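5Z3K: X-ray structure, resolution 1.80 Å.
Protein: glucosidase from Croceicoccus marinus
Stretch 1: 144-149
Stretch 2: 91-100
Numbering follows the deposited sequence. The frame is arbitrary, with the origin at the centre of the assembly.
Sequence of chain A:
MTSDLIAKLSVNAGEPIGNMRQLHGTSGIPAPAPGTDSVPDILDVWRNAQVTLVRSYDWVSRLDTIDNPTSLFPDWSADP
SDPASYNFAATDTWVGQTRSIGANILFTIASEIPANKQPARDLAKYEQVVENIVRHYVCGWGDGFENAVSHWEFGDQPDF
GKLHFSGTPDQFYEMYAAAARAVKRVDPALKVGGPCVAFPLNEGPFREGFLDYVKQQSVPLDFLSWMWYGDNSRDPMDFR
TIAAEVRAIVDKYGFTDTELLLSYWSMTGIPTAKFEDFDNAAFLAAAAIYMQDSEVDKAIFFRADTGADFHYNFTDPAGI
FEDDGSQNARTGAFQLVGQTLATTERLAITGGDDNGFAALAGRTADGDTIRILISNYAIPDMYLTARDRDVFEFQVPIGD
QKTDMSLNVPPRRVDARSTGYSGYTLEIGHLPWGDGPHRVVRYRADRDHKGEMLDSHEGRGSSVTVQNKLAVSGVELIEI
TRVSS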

# COMPACT_ATOMS: atom_id res chain seq x y z
N GLY A 144 -14.98 16.07 -16.59
CA GLY A 144 -14.12 15.18 -15.85
C GLY A 144 -12.70 15.69 -15.74
O GLY A 144 -12.43 16.89 -15.80
N PHE A 145 -11.78 14.75 -15.55
CA PHE A 145 -10.37 15.02 -15.33
C PHE A 145 -9.57 14.56 -16.53
O PHE A 145 -9.97 13.64 -17.25
CB PHE A 145 -9.86 14.29 -14.08
CG PHE A 145 -10.53 14.71 -12.80
CD1 PHE A 145 -11.81 14.28 -12.49
CD2 PHE A 145 -9.85 15.51 -11.89
CE1 PHE A 145 -12.41 14.66 -11.30
CE2 PHE A 145 -10.45 15.89 -10.70
CZ PHE A 145 -11.73 15.46 -10.40
N GLU A 146 -8.41 15.17 -16.72
CA GLU A 146 -7.44 14.73 -17.71
C GLU A 146 -6.37 13.90 -17.01
O GLU A 146 -5.69 14.39 -16.10
CB GLU A 146 -6.81 15.91 -18.45
CG GLU A 146 -7.81 16.84 -19.15
CD GLU A 146 -8.53 16.19 -20.33
OE1 GLU A 146 -9.66 16.62 -20.64
OE2 GLU A 146 -7.99 15.25 -20.95
N ASN A 147 -6.23 12.64 -17.42
CA ASN A 147 -5.11 11.79 -16.98
C ASN A 147 -5.02 11.66 -15.47
O ASN A 147 -3.94 11.66 -14.89
CB ASN A 147 -3.80 12.33 -17.55
CG ASN A 147 -3.74 12.15 -19.03
OD1 ASN A 147 -4.31 11.20 -19.54
ND2 ASN A 147 -3.06 13.05 -19.73
N ALA A 148 -6.17 11.51 -14.81
CA ALA A 148 -6.15 11.48 -13.35
C ALA A 148 -5.95 10.09 -12.78
O ALA A 148 -5.50 9.96 -11.63
CB ALA A 148 -7.44 12.08 -12.79
N VAL A 149 -6.25 9.04 -13.54
CA VAL A 149 -6.22 7.66 -13.03
C VAL A 149 -5.36 6.84 -13.98
O VAL A 149 -5.77 6.55 -15.11
CB VAL A 149 -7.63 7.07 -12.91
CG1 VAL A 149 -7.56 5.64 -12.40
CG2 VAL A 149 -8.47 7.92 -12.00
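Stretch 2, residues 91-100: TDTWVGQTRS

Stretch 2 is helical, continuing a helix that begins earlier in the chain, and its residues pack against an irregular segment that has neither helix nor strand. The contacts advance in the same sequence order along both stretches: Asp92, Val95 and Gly96 meet Phe145, Val95 also touches Ala148, and Arg99 reaches Asn147 and Ala148. The backbones come closest where the CA atoms of Arg99 and Ala148 lie 7.0 Å apart. The surface buried is modest, 307 Å² over both sides, and no direct hydrogen bond crosses it; packing and one bridging water join the two segments.

Thr91 makes no contact, but its carbonyl O accepts the helical hydrogen bond from Val95 N at 2.8 Å. One residue on, Asp92 meets the Phe145 ring with both backbone and side chain: its carbonyl O lies 3.4 Å from Phe145 CZ, and its OD1 is 3.5 Å from Phe145 CE1. Both carboxylate oxygens are hydrogen-bonded elsewhere in the structure, so the acid's polar needs are met although it borders a ring, and its carbonyl O accepts a helical hydrogen bond from Gly96 N at 2.9 Å. Thr93 and Trp94 point their CA-to-CB bonds away from stretch 1.

Val95, one turn after Thr91, points toward stretch 1 and supplies the apolar centre of the contact. Its CG1 methyl sits 3.8 Å from the centroid of the Phe145 ring and only 6° off the ring normal, a CH-pi contact over the face. The same methyl is 3.9 Å from Ala148 CB, so one methyl of the valine touches both the ring and the alanine. Gly96 follows, its CA 4.0 Å from Phe145 CE2, so that the ring borders bare backbone here; a CB would also have room.

Gln97 and Thr98 are out of reach of stretch 1, and Thr98 OG1 turns back to donate a hydrogen bond to Trp94 O at 2.9 Å. Arg99, one turn after Val95, points toward stretch 1 again. Its long side chain, with chi1, chi2 and chi3 all m, lays its aliphatic part against Ala148: Arg99 CD is 3.4 Å from Ala148 O, and Arg99 CG is 4.2 Å from Ala148 CB. The apolar methyl of Ala148 is a suitable neighbour for the methylene at CG. Farther out, Asn147 O lies over one face of the guanidinium, 4.0 Å from Arg99 NH2. Arg99 NE donates to a water at 2.9 Å, which in turn donates to Glu146 O at 2.9 Å, linking the charged group to the loop backbone. Ser100 makes no contact with stretch 1.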

# COMPACT_ATOMS: atom_id res chain seq x y z
N THR A 91 -16.75 10.90 -5.78
CA THR A 91 -15.52 10.34 -6.34
C THR A 91 -14.66 11.44 -6.96
O THR A 91 -13.43 11.44 -6.81
CB THR A 91 -15.86 9.26 -7.36
OG1 THR A 91 -16.71 8.28 -6.76
CG2 THR A 91 -14.58 8.57 -7.84
N ASP A 92 -15.30 12.41 -7.64
CA ASP A 92 -14.57 13.55 -8.17
C ASP A 92 -13.81 14.27 -7.06
O ASP A 92 -12.67 14.71 -7.25
CB ASP A 92 -15.52 14.55 -8.82
CG ASP A 92 -15.99 14.12 -10.20
OD1 ASP A 92 -15.51 13.10 -10.72
OD2 ASP A 92 -16.87 14.83 -10.75
N THR A 93 -14.44 14.42 -5.90
CA THR A 93 -13.80 15.13 -4.80
C THR A 93 -12.56 14.39 -4.31
O THR A 93 -11.49 14.99 -4.14
CB THR A 93 -14.82 15.33 -3.68
OG1 THR A 93 -15.86 16.18 -4.17
CG2 THR A 93 -14.19 15.98 -2.45
N TRP A 94 -12.68 13.07 -4.14
CA TRP A 94 -11.54 12.30 -3.66
C TRP A 94 -10.44 12.21 -4.71
O TRP A 94 -9.25 12.23 -4.38
CB TRP A 94 -12.01 10.92 -3.23
CG TRP A 94 -12.78 10.95 -1.92
CD1 TRP A 94 -12.41 11.59 -0.77
CD2 TRP A 94 -14.03 10.29 -1.63
NE1 TRP A 94 -13.35 11.38 0.21
CE2 TRP A 94 -14.36 10.59 -0.29
CE3 TRP A 94 -14.91 9.50 -2.38
CZ2 TRP A 94 -15.53 10.13 0.33
CZ3 TRP A 94 -16.08 9.03 -1.76
CH2 TRP A 94 -16.37 9.35 -0.43
N VAL A 95 -10.82 12.12 -5.99
CA VAL A 95 -9.82 12.13 -7.06
C VAL A 95 -9.07 13.46 -7.07
O VAL A 95 -7.84 13.50 -7.17
CB VAL A 95 -10.49 11.84 -8.41
CG1 VAL A 95 -9.59 12.23 -9.59
CG2 VAL A 95 -10.89 10.37 -8.50
N GLY A 96 -9.81 14.56 -6.94
CA GLY A 96 -9.15 15.86 -6.91
C GLY A 96 -8.25 16.01 -5.70
O GLY A 96 -7.15 16.56 -5.81
N GLN A 97 -8.68 15.50 -4.54
CA GLN A 97 -7.82 15.55 -3.36
C GLN A 97 -6.53 14.78 -3.59
O GLN A 97 -5.44 15.26 -3.27
CB GLN A 97 -8.54 14.97 -2.14
CG GLN A 97 -9.68 15.85 -1.60
CD GLN A 97 -10.54 15.11 -0.60
OE1 GLN A 97 -10.26 13.97 -0.23
NE2 GLN A 97 -11.62 15.77 -0.15
N THR A 98 -6.65 13.59 -4.17
CA THR A 98 -5.48 12.75 -4.38
C THR A 98 -4.52 13.40 -5.37
O THR A 98 -3.30 13.41 -5.14
CB THR A 98 -5.92 11.36 -4.85
OG1 THR A 98 -6.81 10.78 -3.89
CG2 THR A 98 -4.70 10.46 -5.04
N ARG A 99 -5.05 13.95 -6.46
CA ARG A 99 -4.17 14.59 -7.43
C ARG A 99 -3.52 15.85 -6.87
O ARG A 99 -2.40 16.19 -7.27
CB ARG A 99 -4.94 14.91 -8.72
CG ARG A 99 -5.53 13.68 -9.45
CD ARG A 99 -4.43 12.71 -9.95
NE ARG A 99 -3.60 13.32 -10.99
CZ ARG A 99 -2.35 12.95 -11.26
NH1 ARG A 99 -1.77 11.98 -10.57
NH2 ARG A 99 -1.68 13.57 -12.23
N SER A 100 -4.18 16.54 -5.93
CA SER A 100 -3.63 17.78 -5.40
C SER A 100 -2.38 17.55 -4.56
O SER A 100 -1.60 18.49 -4.37
CB SER A 100 -4.69 18.53 -4.59
OG SER A 100 -4.82 17.97 -3.29
O HOH W 1 -4.69 14.58 -13.41